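Local coordinates for protein salivary cystatin-L (Ixodes scapularis, PDB 4ZM8) that inhibits host cysteine proteinases such as papain and cathepsins L and S, suppressing the host's immune response to tick saliva during feeding, at the interface of chains A and B. Sequence-based numbering; all coordinates share one arbitrary frame. Chains: chain A/B, Putative secreted cystatin.

Contact 1: the interface of chains A and B. Residues chain A 22-23, 48-49; chain B 60-63.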
ATOM      1  N   LEU A  22      11.225  16.628   0.390  1.00 32.87           N
ATOM      2  CA  LEU A  22      10.294  15.565   0.046  1.00 35.87           C
ATOM      3  C   LEU A  22       9.224  16.074  -0.895  1.00 34.46           C
ATOM      4  O   LEU A  22       8.724  15.336  -1.742  1.00 30.31           O
ATOM      5  CB  LEU A  22       9.662  14.968   1.308  1.00 33.16           C
ATOM      6  CG  LEU A  22      10.181  13.553   1.605  1.00 42.65           C
ATOM      7  CD1 LEU A  22      11.678  13.470   1.366  1.00 43.83           C
ATOM      8  CD2 LEU A  22       9.852  13.131   3.032  1.00 37.65           C
ATOM      9  N   ALA A  23       8.886  17.349  -0.745  1.00 39.26           N
ATOM     10  CA  ALA A  23       7.860  17.964  -1.568  1.00 33.53           C
ATOM     11  C   ALA A  23       8.401  18.193  -2.983  1.00 34.35           C
ATOM     12  O   ALA A  23       7.673  18.081  -3.967  1.00 32.94           O
ATOM     13  CB  ALA A  23       7.390  19.262  -0.938  1.00 25.32           C
ATOM     14  N   LYS A  48       0.783  22.289   4.133  1.00 33.69           N
ATOM     15  CA  LYS A  48       0.639  21.438   5.318  1.00 34.05           C
ATOM     16  C   LYS A  48       1.453  20.138   5.258  1.00 35.62           C
ATOM     17  O   LYS A  48       1.681  19.562   4.188  1.00 32.27           O
ATOM     18  CB  LYS A  48      -0.836  21.088   5.553  1.00 30.76           C
ATOM     19  CG  LYS A  48      -1.149  20.800   7.031  1.00 37.20           C
ATOM     20  CD  LYS A  48      -2.358  19.892   7.221  1.00 37.71           C
ATOM     21  CE  LYS A  48      -3.605  20.440   6.559  1.00 43.60           C
ATOM     22  NZ  LYS A  48      -4.773  19.545   6.819  1.00 53.00           N
ATOM     23  N   VAL A  49       1.885  19.682   6.430  1.00 38.98           N
ATOM     24  CA  VAL A  49       2.644  18.447   6.555  1.00 38.29           C
ATOM     25  C   VAL A  49       2.134  17.597   7.716  1.00 40.45           C
ATOM     26  O   VAL A  49       2.237  17.999   8.879  1.00 34.33           O
ATOM     27  CB  VAL A  49       4.144  18.720   6.763  1.00 35.89           C
ATOM     28  CG1 VAL A  49       4.880  17.427   7.081  1.00 39.49           C
ATOM     29  CG2 VAL A  49       4.730  19.360   5.543  1.00 36.35           C
TER
ATOM     30  N   ARG B  60       2.026  12.947   4.454  1.00 29.63           N
ATOM     31  CA  ARG B  60       0.946  13.578   3.709  1.00 37.38           C
ATOM     32  C   ARG B  60       1.223  15.072   3.536  1.00 43.88           C
ATOM     33  O   ARG B  60       1.279  15.822   4.521  1.00 38.74           O
ATOM     34  CB  ARG B  60      -0.396  13.370   4.387  1.00 37.27           C
ATOM     35  CG  ARG B  60      -1.540  13.814   3.526  1.00 36.04           C
ATOM     36  CD  ARG B  60      -2.816  13.173   3.980  1.00 40.09           C
ATOM     37  NE  ARG B  60      -3.226  13.655   5.288  1.00 40.02           N
ATOM     38  CZ  ARG B  60      -4.138  13.056   6.047  1.00 46.52           C
ATOM     39  NH1 ARG B  60      -4.714  11.936   5.637  1.00 50.75           N
ATOM     40  NH2 ARG B  60      -4.471  13.567   7.226  1.00 56.73           N
ATOM     41  N   LEU B  61       1.389  15.483   2.277  1.00 35.97           N
ATOM     42  CA  LEU B  61       1.842  16.822   1.939  1.00 28.25           C
ATOM     43  C   LEU B  61       0.768  17.599   1.205  1.00 30.50           C
ATOM     44  O   LEU B  61       0.342  17.206   0.119  1.00 33.04           O
ATOM     45  CB  LEU B  61       3.099  16.744   1.080  1.00 28.25           C
ATOM     46  CG  LEU B  61       4.203  15.927   1.735  1.00 30.24           C
ATOM     47  CD1 LEU B  61       5.366  15.786   0.800  1.00 29.77           C
ATOM     48  CD2 LEU B  61       4.628  16.566   3.026  1.00 30.49           C
ATOM     49  N   THR B  62       0.319  18.700   1.795  1.00 28.19           N
ATOM     50  CA  THR B  62      -0.597  19.588   1.099  1.00 26.62           C
ATOM     51  C   THR B  62       0.282  20.665   0.488  1.00 28.60           C
ATOM     52  O   THR B  62       1.145  21.219   1.165  1.00 27.76           O
ATOM     53  CB  THR B  62      -1.675  20.180   2.030  1.00 30.49           C
ATOM     54  OG1 THR B  62      -2.516  19.126   2.520  1.00 36.31           O
ATOM     55  CG2 THR B  62      -2.537  21.164   1.286  1.00 30.24           C
ATOM     56  N   LEU B  63       0.107  20.925  -0.802  1.00 25.38           N
ATOM     57  CA  LEU B  63       1.094  21.712  -1.522  1.00 29.03           C
ATOM     58  C   LEU B  63       0.451  22.702  -2.465  1.00 28.73           C
ATOM     59  O   LEU B  63      -0.612  22.431  -3.028  1.00 33.12           O
ATOM     60  CB  LEU B  63       2.052  20.801  -2.327  1.00 28.96           C
ATOM     61  CG  LEU B  63       2.991  19.795  -1.646  1.00 26.32           C
ATOM     62  CD1 LEU B  63       3.847  19.118  -2.683  1.00 27.07           C
ATOM     63  CD2 LEU B  63       3.870  20.398  -0.547  1.00 23.24           C
TER

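Contact 2: the interface of chains A and B. Residues chain A 58-60, 95; chain B 7, 50-51, 54.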
ATOM      1  N   ASN A  58       4.427  -7.920   6.612  1.00 30.91           N
ATOM      2  CA  ASN A  58       3.727  -8.484   5.470  1.00 30.94           C
ATOM      3  C   ASN A  58       3.865 -10.004   5.465  1.00 34.62           C
ATOM      4  O   ASN A  58       4.966 -10.528   5.559  1.00 34.16           O
ATOM      5  CB  ASN A  58       4.259  -7.897   4.167  1.00 31.70           C
ATOM      6  CG  ASN A  58       3.403  -6.771   3.655  1.00 29.96           C
ATOM      7  OD1 ASN A  58       2.250  -6.646   4.036  1.00 37.45           O
ATOM      8  ND2 ASN A  58       3.950  -5.962   2.774  1.00 27.32           N
ATOM      9  N   TYR A  59       2.746 -10.712   5.385  1.00 33.87           N
ATOM     10  CA  TYR A  59       2.783 -12.163   5.268  1.00 33.84           C
ATOM     11  C   TYR A  59       2.349 -12.592   3.870  1.00 33.52           C
ATOM     12  O   TYR A  59       1.175 -12.507   3.532  1.00 34.88           O
ATOM     13  CB  TYR A  59       1.880 -12.821   6.310  1.00 33.05           C
ATOM     14  CG  TYR A  59       2.231 -12.476   7.737  1.00 38.03           C
ATOM     15  CD1 TYR A  59       1.850 -11.258   8.296  1.00 32.23           C
ATOM     16  CD2 TYR A  59       2.945 -13.361   8.529  1.00 37.76           C
ATOM     17  CE1 TYR A  59       2.165 -10.945   9.598  1.00 31.50           C
ATOM     18  CE2 TYR A  59       3.267 -13.048   9.841  1.00 36.72           C
ATOM     19  CZ  TYR A  59       2.876 -11.840  10.365  1.00 32.46           C
ATOM     20  OH  TYR A  59       3.201 -11.531  11.662  1.00 33.09           O
ATOM     21  N   ARG A  60       3.285 -13.048   3.051  1.00 30.59           N
ATOM     22  CA  ARG A  60       2.887 -13.611   1.774  1.00 36.11           C
ATOM     23  C   ARG A  60       2.572 -15.096   1.954  1.00 39.44           C
ATOM     24  O   ARG A  60       3.391 -15.856   2.476  1.00 39.38           O
ATOM     25  CB  ARG A  60       3.966 -13.412   0.722  1.00 37.06           C
ATOM     26  CG  ARG A  60       3.486 -13.679  -0.682  1.00 36.39           C
ATOM     27  CD  ARG A  60       4.338 -12.926  -1.684  1.00 45.40           C
ATOM     28  NE  ARG A  60       5.747 -13.303  -1.597  1.00 47.57           N
ATOM     29  CZ  ARG A  60       6.751 -12.582  -2.094  1.00 47.07           C
ATOM     30  NH1 ARG A  60       6.518 -11.429  -2.704  1.00 41.18           N
ATOM     31  NH2 ARG A  60       7.995 -13.013  -1.960  1.00 50.11           N
ATOM     32  N   VAL A  95      -1.109 -11.595   0.084  1.00 31.83           N
ATOM     33  CA  VAL A  95      -0.344 -10.949   1.136  1.00 30.73           C
ATOM     34  C   VAL A  95      -1.291 -10.446   2.204  1.00 32.75           C
ATOM     35  O   VAL A  95      -2.365  -9.942   1.902  1.00 34.72           O
ATOM     36  CB  VAL A  95       0.494  -9.772   0.630  1.00 33.63           C
ATOM     37  CG1 VAL A  95       1.504  -9.376   1.702  1.00 34.23           C
ATOM     38  CG2 VAL A  95       1.183 -10.112  -0.680  1.00 30.61           C
TER
ATOM     39  N   TYR B   7      11.183 -10.326   1.258  1.00 57.78           N
ATOM     40  CA  TYR B   7      10.602 -11.393   2.068  1.00 55.53           C
ATOM     41  C   TYR B   7      11.658 -12.403   2.523  1.00 55.74           C
ATOM     42  O   TYR B   7      12.751 -12.464   1.971  1.00 64.88           O
ATOM     43  CB  TYR B   7       9.482 -12.104   1.297  1.00 54.17           C
ATOM     44  CG  TYR B   7       8.186 -11.314   1.182  1.00 51.14           C
ATOM     45  CD1 TYR B   7       7.233 -11.366   2.185  1.00 50.55           C
ATOM     46  CD2 TYR B   7       7.920 -10.517   0.079  1.00 50.27           C
ATOM     47  CE1 TYR B   7       6.054 -10.655   2.094  1.00 49.57           C
ATOM     48  CE2 TYR B   7       6.739  -9.811  -0.021  1.00 49.55           C
ATOM     49  CZ  TYR B   7       5.811  -9.882   0.994  1.00 48.84           C
ATOM     50  OH  TYR B   7       4.630  -9.181   0.918  1.00 47.85           O
ATOM     51  N   GLU B  50       6.048 -16.341   3.843  1.00 43.64           N
ATOM     52  CA  GLU B  50       7.143 -15.377   3.847  1.00 45.21           C
ATOM     53  C   GLU B  50       6.742 -14.121   4.625  1.00 46.81           C
ATOM     54  O   GLU B  50       5.640 -13.601   4.452  1.00 43.03           O
ATOM     55  CB  GLU B  50       7.543 -15.014   2.415  1.00 41.61           C
ATOM     56  CG  GLU B  50       7.807 -16.210   1.532  1.00 42.53           C
ATOM     57  CD  GLU B  50       7.721 -15.879   0.062  1.00 47.82           C
ATOM     58  OE1 GLU B  50       6.602 -15.930  -0.489  1.00 47.54           O
ATOM     59  OE2 GLU B  50       8.767 -15.555  -0.542  1.00 53.49           O
ATOM     60  N   THR B  51       7.628 -13.636   5.489  1.00 49.03           N
ATOM     61  CA  THR B  51       7.377 -12.371   6.154  1.00 40.12           C
ATOM     62  C   THR B  51       8.338 -11.308   5.674  1.00 43.46           C
ATOM     63  O   THR B  51       9.426 -11.605   5.191  1.00 45.88           O
ATOM     64  CB  THR B  51       7.489 -12.463   7.677  1.00 45.00           C
ATOM     65  OG1 THR B  51       8.867 -12.532   8.057  1.00 48.74           O
ATOM     66  CG2 THR B  51       6.735 -13.667   8.196  1.00 48.15           C
ATOM     67  N   VAL B  54       7.438  -4.142   7.411  1.00 35.98           N
ATOM     68  CA  VAL B  54       7.125  -2.882   6.766  1.00 36.81           C
ATOM     69  C   VAL B  54       7.186  -1.791   7.813  1.00 43.65           C
ATOM     70  O   VAL B  54       6.345  -1.734   8.706  1.00 46.03           O
ATOM     71  CB  VAL B  54       5.746  -2.895   6.098  1.00 40.02           C
ATOM     72  CG1 VAL B  54       5.406  -1.510   5.577  1.00 37.85           C
ATOM     73  CG2 VAL B  54       5.722  -3.900   4.956  1.00 37.37           C
TER
HETATM   74  O   HOH W   1       4.387 -17.369   0.476  1.00 30.96           O

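Contact 3: the interface of chains A and B. Residues chain A 23, 45-47; chain B 62-64.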
ATOM      1  N   ALA A  23       8.886  17.349  -0.745  1.00 39.26           N
ATOM      2  CA  ALA A  23       7.860  17.964  -1.568  1.00 33.53           C
ATOM      3  C   ALA A  23       8.401  18.193  -2.983  1.00 34.35           C
ATOM      4  O   ALA A  23       7.673  18.081  -3.967  1.00 32.94           O
ATOM      5  CB  ALA A  23       7.390  19.262  -0.938  1.00 25.32           C
ATOM      6  N   GLU A  45       4.560  26.419  -2.672  1.00 29.15           N
ATOM      7  CA  GLU A  45       4.507  26.420  -1.214  1.00 26.71           C
ATOM      8  C   GLU A  45       4.095  25.133  -0.549  1.00 25.92           C
ATOM      9  O   GLU A  45       3.114  24.510  -0.935  1.00 26.93           O
ATOM     10  CB  GLU A  45       3.556  27.501  -0.724  1.00 31.06           C
ATOM     11  CG  GLU A  45       3.575  27.624   0.768  1.00 32.21           C
ATOM     12  CD  GLU A  45       3.025  28.940   1.226  1.00 42.08           C
ATOM     13  OE1 GLU A  45       3.812  29.910   1.270  1.00 36.78           O
ATOM     14  OE2 GLU A  45       1.809  29.004   1.524  1.00 46.74           O
ATOM     15  N   VAL A  46       4.838  24.761   0.488  1.00 30.56           N
ATOM     16  CA  VAL A  46       4.408  23.722   1.418  1.00 28.33           C
ATOM     17  C   VAL A  46       3.390  24.283   2.412  1.00 27.93           C
ATOM     18  O   VAL A  46       3.729  24.938   3.400  1.00 28.26           O
ATOM     19  CB  VAL A  46       5.580  23.125   2.209  1.00 28.67           C
ATOM     20  CG1 VAL A  46       5.069  22.082   3.196  1.00 25.57           C
ATOM     21  CG2 VAL A  46       6.615  22.536   1.278  1.00 24.23           C
ATOM     22  N   VAL A  47       2.135  24.006   2.128  1.00 26.64           N
ATOM     23  CA  VAL A  47       1.031  24.416   2.957  1.00 27.37           C
ATOM     24  C   VAL A  47       0.964  23.604   4.252  1.00 33.14           C
ATOM     25  O   VAL A  47       1.075  24.158   5.341  1.00 31.63           O
ATOM     26  CB  VAL A  47      -0.274  24.259   2.191  1.00 29.61           C
ATOM     27  CG1 VAL A  47      -1.428  24.761   3.022  1.00 27.40           C
ATOM     28  CG2 VAL A  47      -0.172  24.981   0.850  1.00 23.72           C
TER
ATOM     29  N   THR B  62       0.319  18.700   1.795  1.00 28.19           N
ATOM     30  CA  THR B  62      -0.597  19.588   1.099  1.00 26.62           C
ATOM     31  C   THR B  62       0.282  20.665   0.488  1.00 28.60           C
ATOM     32  O   THR B  62       1.145  21.219   1.165  1.00 27.76           O
ATOM     33  CB  THR B  62      -1.675  20.180   2.030  1.00 30.49           C
ATOM     34  OG1 THR B  62      -2.516  19.126   2.520  1.00 36.31           O
ATOM     35  CG2 THR B  62      -2.537  21.164   1.286  1.00 30.24           C
ATOM     36  N   LEU B  63       0.107  20.925  -0.802  1.00 25.38           N
ATOM     37  CA  LEU B  63       1.094  21.712  -1.522  1.00 29.03           C
ATOM     38  C   LEU B  63       0.451  22.702  -2.465  1.00 28.73           C
ATOM     39  O   LEU B  63      -0.612  22.431  -3.028  1.00 33.12           O
ATOM     40  CB  LEU B  63       2.052  20.801  -2.327  1.00 28.96           C
ATOM     41  CG  LEU B  63       2.991  19.795  -1.646  1.00 26.32           C
ATOM     42  CD1 LEU B  63       3.847  19.118  -2.683  1.00 27.07           C
ATOM     43  CD2 LEU B  63       3.870  20.398  -0.547  1.00 23.24           C
ATOM     44  N   LYS B  64       1.109  23.845  -2.618  1.00 20.80           N
ATOM     45  CA  LYS B  64       0.867  24.759  -3.722  1.00 24.20           C
ATOM     46  C   LYS B  64       1.863  24.399  -4.822  1.00 27.06           C
ATOM     47  O   LYS B  64       3.088  24.466  -4.619  1.00 24.72           O
ATOM     48  CB  LYS B  64       1.045  26.224  -3.299  1.00 26.65           C
ATOM     49  CG  LYS B  64      -0.170  26.893  -2.690  1.00 28.60           C
ATOM     50  CD  LYS B  64      -1.364  26.806  -3.622  1.00 36.58           C
ATOM     51  CE  LYS B  64      -2.498  27.746  -3.189  1.00 42.01           C
ATOM     52  NZ  LYS B  64      -2.852  27.642  -1.743  1.00 35.63           N
TER

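Contact 1: the interface of chains A and B
Helix 17-32 and the long strand 45-68 of chain A both receive strand 45-68 of chain B, the strand pairing antiparallel and the helix lying over one face of it. A:Lys48 and B:Thr62 are joined by two main-chain hydrogen bonds: B:Thr62 N gives to A:Lys48 O at 2.9 Å, and A:Lys48 N returns a longer bond to B:Thr62 O at 3.2 Å. On the face away from the helix, A:Lys48 CB lies 3.7 Å from B:Thr62 CB. On the helix face, A:Val49 and B:Leu61 run side by side and point the same way, with A:Val49 CG2 3.8 Å from B:Leu61 CD2. In B:Leu61, CG opposite its carbonyl carbon (chi1 -55°) aims the branch between strand and helix, where CD2 stays with the valine and CD1 reaches the helix backbone, 4.1 Å from A:Ala23 CA. The methyl of A:Ala23, CB, packs 3.7 Å from B:Leu63 CD2. The strand of one chain thus completes the sheet and the apolar core beneath the other chain's helix, the mark of a domain-swapped cystatin dimer, which forms in vitro but is predicted to be inactive.

Contact 2: the interface of chains A and B
A:Arg60 bridges B:Glu50 of the paired strand and B:Tyr7 of the N-terminal segment in a domain-swapped cystatin dimer, strands 45-68 running antiparallel. The arginine grips the carboxylate side-on: NE bonds OE1 of B:Glu50 at 3.0 Å, in a salt bridge, and NH2 bonds its OE2 at 3.0 Å. Both carboxylate oxygens lie in the guanidinium plane, but the nitrogens meet the carboxylate from above its own plane, the two groups being turned 49° apart. The arginine starts with CG anti to the backbone N (chi1 -166°) and bends at chi3, bringing one guanidinium face against the CD2 rim of the B:Tyr7 ring; the planes are 36° apart, an offset, tilted cover. Ring and acid together probably restrict rotation of the guanidinium. The ring's phenol end crosses A:Asn58 obliquely, its OH 3.5 Å from A:Asn58 CB, and points towards A:Val95 CG1. Backbone bonds join A:Arg60 N to B:Glu50 O (2.8 Å) and B:Glu50 N to A:Arg60 O (3.0 Å). A water links A:Arg60 O (2.7 Å) with B:Glu50 OE1. A:Tyr59 and B:Thr51 lie side by side, ring atom CD2 3.8 Å from CG2. B:Val54, in the cystatin QXVXG motif, sets CG2 against the A:Asn58 amide.

Contact 3: the interface of chains A and B
B:Lys64 pairs with A:Glu45 across the antiparallel junction of the two strands 45-68, in the exchanged sheet of this cystatin dimer. Its CB sits beside the glutamate, 3.8 Å from A:Glu45 CB, where the two side chains leave neighbouring strands. The next atom, CG, is placed opposite the lysine's own carbonyl carbon (chi1 -86°) and lies 4.0 Å from A:Val47 CG2. Beyond it the chain bends at chi2 and again at chi4, yet CD, CE and the terminal amine still lead mainly outward from the sheet. The tip, NZ, stays 5.9 Å from A:Glu45 OE2; the opposite charges may attract over that distance, but they form no salt bridge here. The main-chain bonds hold the pair in register: B:Lys64 N gives to A:Glu45 O at 2.7 Å, nearly straight (174° at H), and A:Glu45 N gives to B:Lys64 O at 3.1 Å. On the opposite face A:Val46 and B:Leu63 lie side by side, pointing the same way, with A:Val46 CA 3.9 Å from B:Leu63 CD2. At A:Val47 the strand turns into a beta-bulge, its psi (-61°) far from extended. The valine's N makes only a weak, bent bond to B:Thr62 O, and its side chain crosses the threonine, CB standing 3.9 Å from CG2.

Contacts 1 and 3 are overlapping stretches of one strand pairing, their C-alpha centres about 5 Å apart, with A:Ala23 of helix 17-32 and B:Thr62 and B:Leu63 in common. Contact 2 lies about 29 Å from contact 1 and about 34 Å from contact 3, in the other lobe of the dimer, but uses the same long strands with the chains' roles exchanged. Strand 45-68 therefore runs from one lobe to the other and carries through the QXVXG segment, which in a monomeric cystatin forms an inhibitory hairpin loop. Its straightening probably explains why dimerization disrupts the interaction with target proteases; the dimer is probably not formed in vivo.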